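Local coordinates for protein Exo-beta-1,4-mannosidase (PDB 4LYP) that hydrolyses terminal beta-linked mannose residues from beta-mannosides as a family 5 glycoside hydrolase, and also shows transglycosylation activity, at residues N373-L378 with R382-S387; D317-R322 with I333-F338; K46-Y51 with Y55-A60; S232-N237 with Y287-C292; Y274-A279 with A327-P332. One frame throughout, in Å; residues are numbered along the deposited sequence.

Interaction 1 (N373-L378 with R382-S387). With GAI (guanidine), chain D.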
# COMPACT_ATOMS: atom_id res chain seq x y z
N ASN A 373 6.34 11.80 15.08
CA ASN A 373 7.36 12.66 15.59
C ASN A 373 8.77 12.05 15.44
O ASN A 373 9.74 12.77 15.14
CB ASN A 373 7.11 12.96 17.05
CG ASN A 373 5.95 13.93 17.26
OD1 ASN A 373 5.56 14.65 16.31
ND2 ASN A 373 5.44 13.96 18.45
N GLN A 374 8.88 10.73 15.54
CA GLN A 374 10.15 10.08 15.32
C GLN A 374 10.55 10.20 13.85
O GLN A 374 11.74 10.41 13.53
CB GLN A 374 10.09 8.62 15.80
CG GLN A 374 11.45 7.98 15.73
CD GLN A 374 11.41 6.55 16.25
OE1 GLN A 374 10.35 6.07 16.67
NE2 GLN A 374 12.54 5.84 16.24
N ILE A 375 9.60 9.97 12.93
CA ILE A 375 9.90 10.08 11.54
C ILE A 375 10.36 11.50 11.17
O ILE A 375 11.31 11.68 10.41
CB ILE A 375 8.72 9.65 10.66
CG1 ILE A 375 8.48 8.14 10.80
CG2 ILE A 375 8.99 10.00 9.18
CD1 ILE A 375 7.13 7.70 10.29
N VAL A 376 9.72 12.52 11.74
CA VAL A 376 10.13 13.89 11.45
C VAL A 376 11.60 14.06 11.90
O VAL A 376 12.38 14.70 11.16
CB VAL A 376 9.17 14.92 12.18
CG1 VAL A 376 9.76 16.31 12.14
CG2 VAL A 376 7.81 14.87 11.45
N SER A 377 11.95 13.56 13.08
CA SER A 377 13.30 13.72 13.58
C SER A 377 14.29 12.95 12.69
O SER A 377 15.36 13.47 12.25
CB SER A 377 13.34 13.23 15.05
OG SER A 377 14.65 13.42 15.51
N LEU A 378 13.97 11.69 12.30
CA LEU A 378 14.83 10.91 11.41
C LEU A 378 14.97 11.57 10.01
O LEU A 378 16.05 11.58 9.40
CB LEU A 378 14.37 9.47 11.22
CG LEU A 378 14.46 8.62 12.53
CD1 LEU A 378 13.60 7.40 12.36
CD2 LEU A 378 15.92 8.21 12.68
N ARG A 382 18.01 13.11 7.29
CA ARG A 382 18.06 12.40 6.01
C ARG A 382 18.28 10.86 6.21
O ARG A 382 18.91 10.22 5.39
CB ARG A 382 18.96 13.04 4.93
CG ARG A 382 18.55 14.47 4.60
CD ARG A 382 19.46 15.07 3.54
NE ARG A 382 19.18 14.43 2.20
CZ ARG A 382 20.11 13.99 1.34
NH1 ARG A 382 21.42 13.94 1.65
NH2 ARG A 382 19.70 13.56 0.12
N SER A 383 17.58 10.31 7.20
CA SER A 383 17.64 8.87 7.48
C SER A 383 16.30 8.18 7.24
O SER A 383 16.19 7.01 7.49
CB SER A 383 18.09 8.64 8.94
OG SER A 383 19.38 9.21 9.06
N PHE A 384 15.26 8.92 6.86
CA PHE A 384 13.92 8.37 6.63
C PHE A 384 13.25 9.33 5.71
O PHE A 384 13.45 10.53 5.81
CB PHE A 384 13.12 8.25 7.97
CG PHE A 384 12.43 6.91 8.14
CD1 PHE A 384 11.15 6.76 7.60
CD2 PHE A 384 13.05 5.84 8.72
CE1 PHE A 384 10.49 5.58 7.73
CE2 PHE A 384 12.42 4.61 8.83
CZ PHE A 384 11.13 4.49 8.30
N SER A 385 12.40 8.82 4.83
CA SER A 385 11.81 9.67 3.82
C SER A 385 10.32 9.96 4.01
O SER A 385 9.82 10.81 3.33
CB SER A 385 12.06 9.16 2.41
OG SER A 385 13.39 9.39 2.00
N GLY A 386 9.66 9.29 4.93
CA GLY A 386 8.24 9.54 5.25
C GLY A 386 7.52 8.22 5.40
O GLY A 386 8.08 7.19 5.75
N SER A 387 6.18 8.29 5.22
CA SER A 387 5.32 7.18 5.60
C SER A 387 3.99 7.26 4.86
O SER A 387 3.58 8.34 4.36
CB SER A 387 5.07 7.17 7.12
OG SER A 387 4.47 8.40 7.53
C GAI D . 15.47 13.96 1.78
N1 GAI D . 16.47 14.93 1.33
N2 GAI D . 15.49 12.65 2.35
N3 GAI D . 14.24 14.26 1.54
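L378 holds CG beside its backbone N (chi1 -66°), while F384 sits off a staggered value (chi1 -133°). Between them these torsions bring L378 CB to 3.7 Å from F384 CB and set L378 CD1 slantwise near the ring, 4.0 Å from F384 CD2. One helical turn earlier, I375 uses two branches: its CG2 lies 4.0 Å from G386 CA, and its CD1 reaches S387 CB at 3.8 Å. S387 OG has its polar partner elsewhere, in Y436 of helix 429-448. A single hydrogen bond crosses the contact, S383 N to L378 O at 3.0 Å with an N-H...O angle of 159°, the donor tilted out of the carbonyl plane. Beyond the helix end, the bent chain of R382 carries its guanidinium to the guanidine, whose N1 lies in the guanidinium plane at its edge, 2.9 Å from R382 NE; R382 NH1 is in a salt bridge with D44. R382 has positive phi and is the C-prime residue; with the S383 to L378 bond it forms the Schellman motif that ends helix 362-380 before the chain enters strand 386-394 of the TIM barrel.

Interaction 2 (D317-R322 with I333-F338)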
# COMPACT_ATOMS: atom_id res chain seq x y z
N ASP A 317 11.77 1.11 18.07
CA ASP A 317 12.93 0.29 17.72
C ASP A 317 12.85 -0.17 16.26
O ASP A 317 13.91 -0.35 15.66
CB ASP A 317 13.03 -0.93 18.69
CG ASP A 317 13.32 -0.53 20.15
OD1 ASP A 317 13.58 0.64 20.40
OD2 ASP A 317 13.18 -1.43 20.97
N PHE A 318 11.66 -0.38 15.72
CA PHE A 318 11.46 -0.80 14.33
C PHE A 318 11.94 0.32 13.39
O PHE A 318 12.68 0.09 12.45
CB PHE A 318 9.98 -1.07 14.16
CG PHE A 318 9.62 -1.66 12.82
CD1 PHE A 318 9.69 -3.02 12.61
CD2 PHE A 318 9.18 -0.85 11.79
CE1 PHE A 318 9.31 -3.61 11.40
CE2 PHE A 318 8.81 -1.43 10.59
CZ PHE A 318 8.89 -2.79 10.37
N LEU A 319 11.57 1.57 13.68
CA LEU A 319 12.02 2.67 12.83
C LEU A 319 13.53 2.81 12.88
O LEU A 319 14.18 3.01 11.84
CB LEU A 319 11.33 4.00 13.28
CG LEU A 319 9.87 4.07 12.92
CD1 LEU A 319 9.26 5.33 13.60
CD2 LEU A 319 9.65 4.20 11.44
N GLU A 320 14.12 2.73 14.10
CA GLU A 320 15.57 2.87 14.26
C GLU A 320 16.30 1.80 13.46
O GLU A 320 17.27 2.05 12.72
CB GLU A 320 15.87 2.67 15.77
CG GLU A 320 16.89 1.61 16.15
CD GLU A 320 16.55 0.78 17.44
OE1 GLU A 320 16.53 1.40 18.63
OE2 GLU A 320 16.38 -0.51 17.23
N SER A 321 15.90 0.54 13.67
CA SER A 321 16.63 -0.60 13.07
C SER A 321 16.47 -0.59 11.56
O SER A 321 17.43 -0.79 10.80
CB SER A 321 16.25 -1.90 13.72
OG SER A 321 14.85 -2.14 13.55
N ARG A 322 15.25 -0.33 11.05
CA ARG A 322 15.02 -0.38 9.61
C ARG A 322 15.73 0.81 8.92
O ARG A 322 16.25 0.67 7.80
CB ARG A 322 13.52 -0.43 9.26
CG ARG A 322 12.97 -1.87 9.28
CD ARG A 322 13.23 -2.62 10.59
NE ARG A 322 12.59 -3.92 10.59
CZ ARG A 322 12.70 -4.80 11.58
NH1 ARG A 322 13.43 -4.45 12.63
NH2 ARG A 322 12.08 -5.97 11.50
N ILE A 333 14.22 5.11 2.66
CA ILE A 333 13.21 4.19 3.24
C ILE A 333 11.95 4.94 3.52
O ILE A 333 11.93 6.12 3.93
CB ILE A 333 13.75 3.51 4.53
CG1 ILE A 333 12.73 2.50 5.02
CG2 ILE A 333 14.18 4.53 5.60
CD1 ILE A 333 13.30 1.52 6.03
N VAL A 334 10.82 4.27 3.22
CA VAL A 334 9.48 4.78 3.52
C VAL A 334 8.76 3.69 4.35
O VAL A 334 8.75 2.52 4.00
CB VAL A 334 8.70 5.00 2.22
CG1 VAL A 334 7.26 5.50 2.51
CG2 VAL A 334 9.40 6.00 1.29
N MET A 335 8.12 4.12 5.47
CA MET A 335 7.23 3.19 6.21
C MET A 335 5.86 3.29 5.53
O MET A 335 4.98 4.12 5.90
CB MET A 335 7.13 3.51 7.69
CG MET A 335 6.20 2.54 8.37
SD MET A 335 6.35 2.48 10.19
CE MET A 335 5.84 4.11 10.63
N GLU A 336 5.69 2.48 4.48
CA GLU A 336 4.58 2.66 3.54
C GLU A 336 3.29 1.97 4.06
O GLU A 336 2.28 2.08 3.37
CB GLU A 336 4.93 2.17 2.14
CG GLU A 336 4.98 0.69 2.05
CD GLU A 336 5.21 0.14 0.66
OE1 GLU A 336 5.33 0.96 -0.29
OE2 GLU A 336 5.24 -1.11 0.53
N GLU A 337 3.36 1.29 5.20
CA GLU A 337 2.14 0.86 5.91
C GLU A 337 2.44 0.91 7.38
O GLU A 337 3.50 0.43 7.84
CB GLU A 337 1.73 -0.59 5.64
CG GLU A 337 1.35 -0.89 4.19
CD GLU A 337 0.67 -2.24 4.06
OE1 GLU A 337 0.38 -2.91 5.07
OE2 GLU A 337 0.42 -2.67 2.89
N PHE A 338 1.44 1.32 8.16
CA PHE A 338 1.36 1.06 9.61
C PHE A 338 -0.03 1.42 10.04
O PHE A 338 -0.71 2.23 9.38
CB PHE A 338 2.42 1.86 10.43
CG PHE A 338 2.13 3.32 10.52
CD1 PHE A 338 2.37 4.22 9.47
CD2 PHE A 338 1.52 3.81 11.69
CE1 PHE A 338 2.01 5.57 9.57
CE2 PHE A 338 1.18 5.18 11.77
CZ PHE A 338 1.44 6.04 10.73
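Apolar packing of a helix on a barrel strand joins L319 and R322 of helix 308-329 to M335 and I333 of strand 333-338, in the buried layer between the barrel strands and the outer helices. The helix is the connection of a beta-alpha-beta crossover, since strand 288-292 precedes it and lies parallel to 333-338. No hydrogen bond spans the two segments. L319 and M335 lie nearly perpendicular, and L319 CD2 is equally near two atoms, M335 SD and M335 CE, each at 3.9 Å. The thioether bends at its last torsion (chi3 64°), which turns the methyl back beside the leucine. F384 and I375 close around the same pair. At the other end, I333 CD1 meets both backbone and side chain of R322: it is 3.5 Å from R322 O and 3.8 Å from R322 CB.

Past CB the arginine leaves the strand, bending at chi2 (54°) to lay its CD over the centre of the F318 ring, with F318 CE1 against one face of the guanidinium. The flat group is fixed along its edge: R322 NH1 donates in plane to S321 OG at 2.9 Å, and NE donates to S269 O. S321 OG in turn donates to D317 O at 2.9 Å, an oxygen that also takes S321 N from the opposite face of its plane. The chemistry therefore separates along one side chain: the carbon stem of R322 serves the interface, while its polar end turns away to S321 and S269, so the contact with the strand itself is apolar.

Interaction 3 (K46-Y51 with Y55-A60). With GAI (guanidine), chain D.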
# COMPACT_ATOMS: atom_id res chain seq x y z
N LYS A 46 20.26 9.39 -0.24
CA LYS A 46 19.70 9.62 1.11
C LYS A 46 18.26 10.20 1.12
O LYS A 46 17.77 10.63 2.12
CB LYS A 46 20.62 10.47 1.97
CG LYS A 46 21.97 9.75 2.18
CD LYS A 46 22.83 10.58 3.15
N GLY A 47 17.64 10.24 -0.04
CA GLY A 47 16.26 10.67 -0.12
C GLY A 47 15.82 10.69 -1.55
O GLY A 47 16.56 10.27 -2.46
N PHE A 48 14.60 11.17 -1.72
CA PHE A 48 14.01 11.38 -3.04
C PHE A 48 14.18 12.83 -3.45
O PHE A 48 14.38 13.71 -2.58
CB PHE A 48 12.50 11.08 -3.02
CG PHE A 48 12.18 9.70 -2.58
CD1 PHE A 48 12.47 8.59 -3.40
CD2 PHE A 48 11.55 9.44 -1.37
CE1 PHE A 48 12.19 7.29 -3.02
CE2 PHE A 48 11.25 8.16 -0.98
CZ PHE A 48 11.55 7.06 -1.79
N THR A 49 14.03 13.11 -4.76
CA THR A 49 13.93 14.48 -5.26
C THR A 49 12.76 14.54 -6.20
O THR A 49 12.35 13.55 -6.80
CB THR A 49 15.23 14.95 -5.97
OG1 THR A 49 15.44 14.23 -7.17
CG2 THR A 49 16.45 14.77 -5.07
N ARG A 50 12.27 15.76 -6.40
CA ARG A 50 11.25 16.06 -7.43
C ARG A 50 11.39 17.56 -7.70
O ARG A 50 11.56 18.33 -6.71
CB ARG A 50 9.82 15.72 -6.93
CG ARG A 50 8.86 15.65 -8.11
CD ARG A 50 7.43 15.50 -7.62
NE ARG A 50 6.57 15.17 -8.78
CZ ARG A 50 5.25 15.28 -8.82
NH1 ARG A 50 4.56 15.84 -7.80
NH2 ARG A 50 4.59 14.78 -9.89
N TYR A 51 11.32 17.97 -8.98
CA TYR A 51 11.43 19.41 -9.27
C TYR A 51 12.74 19.98 -8.74
O TYR A 51 12.77 21.18 -8.39
CB TYR A 51 10.22 20.23 -8.81
CG TYR A 51 8.86 19.76 -9.24
CD1 TYR A 51 8.50 19.78 -10.59
CD2 TYR A 51 7.96 19.26 -8.27
CE1 TYR A 51 7.21 19.35 -10.98
CE2 TYR A 51 6.68 18.83 -8.67
CZ TYR A 51 6.34 18.82 -9.99
OH TYR A 51 5.08 18.46 -10.42
N TYR A 55 12.30 15.56 -1.70
CA TYR A 55 10.89 15.18 -1.72
C TYR A 55 10.65 14.19 -0.59
O TYR A 55 11.24 13.10 -0.56
CB TYR A 55 10.56 14.59 -3.11
CG TYR A 55 9.12 14.22 -3.32
CD1 TYR A 55 8.18 15.26 -3.51
CD2 TYR A 55 8.65 12.93 -3.40
CE1 TYR A 55 6.83 14.98 -3.74
CE2 TYR A 55 7.34 12.62 -3.66
CZ TYR A 55 6.44 13.63 -3.80
OH TYR A 55 5.10 13.32 -4.01
N LEU A 56 9.85 14.58 0.40
CA LEU A 56 9.45 13.72 1.51
C LEU A 56 8.03 13.26 1.32
O LEU A 56 7.16 13.92 0.76
CB LEU A 56 9.64 14.42 2.85
CG LEU A 56 11.12 14.66 3.26
CD1 LEU A 56 11.17 15.48 4.53
CD2 LEU A 56 11.82 13.36 3.60
N ILE A 57 7.79 12.05 1.82
CA ILE A 57 6.51 11.33 1.58
C ILE A 57 5.50 11.58 2.71
O ILE A 57 5.58 11.00 3.80
CB ILE A 57 6.79 9.80 1.42
CG1 ILE A 57 7.85 9.53 0.32
CG2 ILE A 57 5.47 9.07 1.16
CD1 ILE A 57 7.53 10.13 -1.07
N ARG A 58 4.56 12.48 2.38
CA ARG A 58 3.44 12.80 3.26
C ARG A 58 2.29 11.90 2.83
O ARG A 58 1.40 12.34 2.07
CB ARG A 58 3.09 14.29 3.12
CG ARG A 58 4.15 15.21 3.69
CD ARG A 58 3.82 16.68 3.37
NE ARG A 58 4.15 17.05 1.99
CZ ARG A 58 3.40 17.85 1.21
NH1 ARG A 58 2.16 18.18 1.52
NH2 ARG A 58 3.95 18.30 0.07
N GLY A 59 2.36 10.61 3.17
CA GLY A 59 1.61 9.64 2.43
C GLY A 59 0.42 9.05 3.14
O GLY A 59 0.25 9.08 4.38
N ALA A 60 -0.41 8.42 2.29
CA ALA A 60 -1.53 7.56 2.79
C ALA A 60 -1.63 6.32 1.91
O ALA A 60 -1.18 6.36 0.74
CB ALA A 60 -2.88 8.29 2.73
C GAI D . 15.47 13.96 1.78
N1 GAI D . 16.47 14.93 1.33
N2 GAI D . 15.49 12.65 2.35
N3 GAI D . 14.24 14.26 1.54
O HOH W 1 13.37 11.91 0.79
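The Y55 ring takes R50 CD over one face, at 4.0 Å from Y55 CE1, and meets F48 CB near its plane at the edge. R50 and Y55 run side by side in the same direction, but the guanidinium is turned 63° from the ring, so the arginine offers its carbon chain and not a stacked charge; R50 CB also touches Y55 CD1 at 3.8 Å. Y51 OH lies over one guanidinium face, and R50 NE bonds to A37 O, while Y55 OH bonds to T144. The F48 ring has Y55 O at its edge and I57 CG1 obliquely placed, 3.9 Å from F48 CE2. Between the backbones of this antiparallel hairpin, Y55 N donates to F48 O at 2.9 Å, bent to 143° and well above the carbonyl plane. Where the strands part, a water accepts from F48 N and donates to Y55 O, and makes a weak bond with guanidine N3. The guanidine donates N2 to K46 O at 3.1 Å, with G47 CA 3.3 Å from the same N2 and L56 CD2 3.3 Å from N3. K46 O thus receives the guanidine directly and Y55 O at most weakly, through the water, consistent with a strongly donating, probably cationic molecule.

Interaction 4 (S232-N237 with Y287-C292)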
# COMPACT_ATOMS: atom_id res chain seq x y z
N SER A 232 6.34 5.57 -8.39
CA SER A 232 7.03 4.29 -8.49
C SER A 232 6.09 3.18 -8.94
O SER A 232 4.86 3.25 -8.71
CB SER A 232 7.72 3.91 -7.16
OG SER A 232 6.71 3.70 -6.21
N TRP A 233 6.68 2.16 -9.55
CA TRP A 233 6.03 0.86 -9.78
C TRP A 233 6.49 -0.06 -8.68
O TRP A 233 7.69 -0.18 -8.43
CB TRP A 233 6.48 0.26 -11.10
CG TRP A 233 6.05 1.13 -12.25
CD1 TRP A 233 6.84 2.00 -13.01
CD2 TRP A 233 4.71 1.28 -12.76
NE1 TRP A 233 6.06 2.68 -13.92
CE2 TRP A 233 4.76 2.27 -13.80
CE3 TRP A 233 3.49 0.67 -12.45
CZ2 TRP A 233 3.64 2.65 -14.49
CZ3 TRP A 233 2.36 1.07 -13.13
CH2 TRP A 233 2.44 2.04 -14.16
N GLN A 234 5.55 -0.71 -8.00
CA GLN A 234 5.89 -1.60 -6.88
C GLN A 234 5.55 -3.02 -7.25
O GLN A 234 4.42 -3.30 -7.69
CB GLN A 234 5.16 -1.14 -5.63
CG GLN A 234 5.42 -2.05 -4.44
CD GLN A 234 4.92 -1.33 -3.21
OE1 GLN A 234 3.71 -1.44 -2.88
NE2 GLN A 234 5.80 -0.56 -2.54
N ILE A 235 6.55 -3.91 -7.14
CA ILE A 235 6.38 -5.30 -7.62
C ILE A 235 5.03 -5.88 -7.12
O ILE A 235 4.18 -6.35 -7.89
CB ILE A 235 7.55 -6.16 -7.18
CG1 ILE A 235 8.87 -5.74 -7.85
CG2 ILE A 235 7.24 -7.64 -7.55
CD1 ILE A 235 10.10 -6.44 -7.27
N ALA A 236 4.89 -5.92 -5.79
CA ALA A 236 3.71 -6.54 -5.22
C ALA A 236 3.67 -6.16 -3.76
O ALA A 236 4.67 -5.88 -3.12
CB ALA A 236 3.73 -8.09 -5.33
N ASN A 237 2.46 -6.24 -3.18
CA ASN A 237 2.30 -6.05 -1.74
C ASN A 237 2.82 -7.31 -1.00
O ASN A 237 2.26 -8.41 -1.14
CB ASN A 237 0.81 -5.84 -1.44
CG ASN A 237 0.58 -5.65 0.01
OD1 ASN A 237 1.25 -4.79 0.65
ND2 ASN A 237 -0.33 -6.40 0.59
N TYR A 287 14.43 2.12 -3.87
CA TYR A 287 14.26 2.53 -2.51
C TYR A 287 13.70 1.39 -1.70
O TYR A 287 13.35 0.36 -2.31
CB TYR A 287 13.44 3.84 -2.30
CG TYR A 287 11.98 3.66 -2.68
CD1 TYR A 287 11.52 3.83 -3.98
CD2 TYR A 287 11.03 3.42 -1.67
CE1 TYR A 287 10.14 3.76 -4.31
CE2 TYR A 287 9.66 3.35 -1.95
CZ TYR A 287 9.25 3.51 -3.26
OH TYR A 287 7.89 3.44 -3.59
N THR A 288 13.66 1.55 -0.38
CA THR A 288 13.26 0.46 0.54
C THR A 288 11.97 0.82 1.26
O THR A 288 11.65 2.01 1.39
CB THR A 288 14.39 0.09 1.48
OG1 THR A 288 14.54 1.11 2.49
CG2 THR A 288 15.74 -0.05 0.72
N THR A 289 11.27 -0.19 1.74
CA THR A 289 10.03 0.02 2.46
C THR A 289 10.02 -0.84 3.69
O THR A 289 10.72 -1.83 3.79
CB THR A 289 8.78 -0.25 1.65
OG1 THR A 289 8.68 -1.64 1.30
CG2 THR A 289 8.70 0.59 0.42
N CYS A 290 9.12 -0.45 4.64
CA CYS A 290 8.74 -1.31 5.74
C CYS A 290 7.28 -1.12 6.02
O CYS A 290 6.68 -0.06 5.68
CB CYS A 290 9.68 -1.02 6.96
SG CYS A 290 9.60 0.64 7.62
N HIS A 291 6.67 -2.17 6.60
CA HIS A 291 5.27 -2.16 7.02
C HIS A 291 5.30 -2.60 8.45
O HIS A 291 5.85 -3.66 8.78
CB HIS A 291 4.45 -3.20 6.27
CG HIS A 291 4.34 -3.03 4.77
ND1 HIS A 291 3.55 -3.83 4.01
CD2 HIS A 291 4.95 -2.16 3.93
CE1 HIS A 291 3.67 -3.47 2.72
NE2 HIS A 291 4.50 -2.48 2.64
N CYS A 292 4.71 -1.82 9.40
CA CYS A 292 4.78 -2.15 10.82
C CYS A 292 3.37 -2.44 11.35
O CYS A 292 2.49 -1.53 11.32
CB CYS A 292 5.40 -0.97 11.58
SG CYS A 292 5.55 -1.39 13.37
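The segments run 32° apart with S232 and Y287 CA atoms 9.5 Å from each other and N237 and H291 about as far, so the backbones do not pair and side chains alone bridge the gap. At one end S232 OG and Y287 OH share a hydrogen bond of 2.9 Å in which either could be the donor. Both side chains leave their backbones between N and the carbonyl carbon, a crowded position for each; S232 CB then lies in the plane of the phenol at its edge, 3.7 Å from Y287 CE1. At the other end N237 OD1 approaches H291 CE1 to 3.4 Å, near the imidazole plane, with amide and ring only 18° from coplanar. This is a carbon contact, and N237 OD1 accepts from R97. Held at NE2 by E336 and at ND1 by E238, the imidazole is restrained in its rotation, and Q234 NE2, a loose neighbour of T289 CG2 at 4.3 Å, in turn helps place E336. E238 lines a guanidine pocket with W153, W293, N296 and E416, probably the active-site cleft of this family 5 TIM barrel. Strand 262-264 pairs with 230-234 and strand 333-338 with 288-292, V146 of strand 144-148 packs on S232, Q234 and Y287, and helix 244-257 covers the outward side chain of W233.

Interaction 5 (Y274-A279 with A327-P332)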
# COMPACT_ATOMS: atom_id res chain seq x y z
N TYR A 274 18.98 -9.96 6.49
CA TYR A 274 19.15 -10.84 5.34
C TYR A 274 17.91 -10.74 4.45
O TYR A 274 18.00 -10.62 3.24
CB TYR A 274 19.31 -12.33 5.84
CG TYR A 274 19.46 -13.32 4.70
CD1 TYR A 274 20.74 -13.58 4.20
CD2 TYR A 274 18.34 -13.93 4.08
CE1 TYR A 274 20.92 -14.44 3.12
CE2 TYR A 274 18.54 -14.78 2.99
CZ TYR A 274 19.82 -15.03 2.55
OH TYR A 274 20.02 -15.91 1.48
N ASP A 275 16.72 -10.83 5.06
CA ASP A 275 15.47 -10.73 4.31
C ASP A 275 15.39 -9.34 3.64
O ASP A 275 14.96 -9.22 2.48
CB ASP A 275 14.31 -10.94 5.27
CG ASP A 275 12.94 -10.66 4.66
OD1 ASP A 275 12.49 -11.48 3.82
OD2 ASP A 275 12.33 -9.66 5.09
N PHE A 276 15.74 -8.29 4.40
CA PHE A 276 15.75 -6.93 3.83
C PHE A 276 16.62 -6.83 2.61
O PHE A 276 16.21 -6.25 1.57
CB PHE A 276 16.18 -5.96 4.95
CG PHE A 276 16.14 -4.51 4.57
CD1 PHE A 276 17.25 -3.89 3.99
CD2 PHE A 276 14.98 -3.74 4.83
CE1 PHE A 276 17.20 -2.53 3.70
CE2 PHE A 276 14.93 -2.40 4.52
CZ PHE A 276 16.04 -1.80 3.98
N ASP A 277 17.84 -7.34 2.68
CA ASP A 277 18.78 -7.26 1.56
C ASP A 277 18.35 -8.12 0.38
O ASP A 277 18.57 -7.79 -0.78
CB ASP A 277 20.21 -7.60 2.01
CG ASP A 277 20.78 -6.56 2.94
OD1 ASP A 277 20.24 -5.44 3.03
OD2 ASP A 277 21.85 -6.81 3.53
N ARG A 278 17.75 -9.26 0.69
CA ARG A 278 17.28 -10.17 -0.37
C ARG A 278 16.26 -9.43 -1.30
O ARG A 278 16.25 -9.64 -2.51
CB ARG A 278 16.61 -11.37 0.27
CG ARG A 278 15.88 -12.29 -0.64
CD ARG A 278 15.52 -13.63 -0.01
NE ARG A 278 14.64 -13.42 1.17
CZ ARG A 278 14.46 -14.28 2.16
NH1 ARG A 278 15.04 -15.49 2.12
NH2 ARG A 278 13.68 -13.93 3.24
N ALA A 279 15.45 -8.56 -0.70
CA ALA A 279 14.47 -7.82 -1.47
C ALA A 279 15.06 -6.55 -2.11
O ALA A 279 14.68 -6.14 -3.18
CB ALA A 279 13.29 -7.37 -0.57
N ALA A 327 20.24 2.53 5.44
CA ALA A 327 21.49 3.27 5.35
C ALA A 327 22.64 2.39 4.85
O ALA A 327 23.49 2.81 4.09
CB ALA A 327 21.82 3.99 6.66
N GLN A 328 22.63 1.12 5.26
CA GLN A 328 23.67 0.17 4.86
C GLN A 328 23.68 0.02 3.35
O GLN A 328 24.75 -0.19 2.73
CB GLN A 328 23.45 -1.18 5.59
CG GLN A 328 23.86 -1.08 7.05
CD GLN A 328 24.01 -2.35 7.90
OE1 GLN A 328 23.35 -2.43 8.93
NE2 GLN A 328 25.00 -3.22 7.61
N LEU A 329 22.50 0.06 2.70
CA LEU A 329 22.39 -0.03 1.26
C LEU A 329 22.47 1.32 0.56
O LEU A 329 22.43 1.42 -0.66
CB LEU A 329 21.08 -0.69 0.82
CG LEU A 329 20.91 -2.14 1.26
CD1 LEU A 329 19.59 -2.67 0.65
CD2 LEU A 329 22.08 -3.04 0.79
N ASN A 330 22.53 2.39 1.38
CA ASN A 330 22.49 3.76 0.87
C ASN A 330 21.28 4.01 -0.06
O ASN A 330 21.43 4.55 -1.16
CB ASN A 330 23.81 4.12 0.13
CG ASN A 330 23.92 5.60 -0.17
OD1 ASN A 330 23.44 6.51 0.61
ND2 ASN A 330 24.52 5.91 -1.26
N LYS A 331 20.11 3.64 0.43
CA LYS A 331 18.87 3.89 -0.31
C LYS A 331 17.88 4.51 0.67
O LYS A 331 17.90 4.23 1.86
CB LYS A 331 18.31 2.59 -0.89
CG LYS A 331 19.20 2.02 -2.00
CD LYS A 331 18.66 0.76 -2.60
CE LYS A 331 19.52 0.36 -3.78
NZ LYS A 331 19.19 -0.93 -4.38
N PRO A 332 16.91 5.27 0.15
CA PRO A 332 15.84 5.81 1.06
C PRO A 332 14.98 4.74 1.63
O PRO A 332 14.88 3.62 1.10
CB PRO A 332 15.04 6.73 0.11
CG PRO A 332 15.96 7.05 -1.01
CD PRO A 332 16.78 5.81 -1.21
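The shortest polar bond, the salt bridge from R278 NH2 to D275 OD1 at 2.8 Å, occupies a different side of helix 273-280 from F276 and D277, the residues that meet L329. It is nearly straight (164°), lies in the guanidinium plane and uses the oxygen's anti lone pair; the same NH2 has a second carboxylate partner in E241. Across the contact no polar bond forms. D277 OD1 rests against the isobutyl group of L329, 3.7 Å from L329 CD1 and 3.8 Å from L329 CD2. The same methyl, L329 CD1, touches F276 CE1 obliquely at 3.9 Å, the two side chains running past one another in antiparallel sense. F276 holds CG anti to its N (chi1 -176°), which extends the ring toward the end of the other helix, and D277 OD1 lies in plane at that ring's edge. L329 is followed by N330, whose positive phi marks a Schellman motif. K331 NZ then bonds to H280 O and I285 O. The last turn of helix 308-329 touches the flank of helix 273-280 through L329, with F276 also against T288 of strand 288-292, while P332 O bonds to T288 as the chain enters strand 333-338.

Overall arrangement
Interactions 2, 3 and 4 are buried, whereas interactions 1 and 5 are partly exposed at helix ends, where each carries a Schellman motif. Interactions 1 and 2 touch through S385 N to I333 O and M335 N to G386 O, and helix 308-329 is shared by interactions 2 and 5. Interactions 1 and 3 flank one guanidine and meet through S385 and S387 pairing with I57. Interaction 4 lies nearest the chain's centre and has a hydroxyl-hydroxyl bond as its one bond across, with H291 and Q234 bonded to E336 of interaction 2. Interactions 2 and 5 have no hydrogen bond across them and rest mainly on side-chain packing, whereas 1 and 3 add backbone bonds and guanidine contacts.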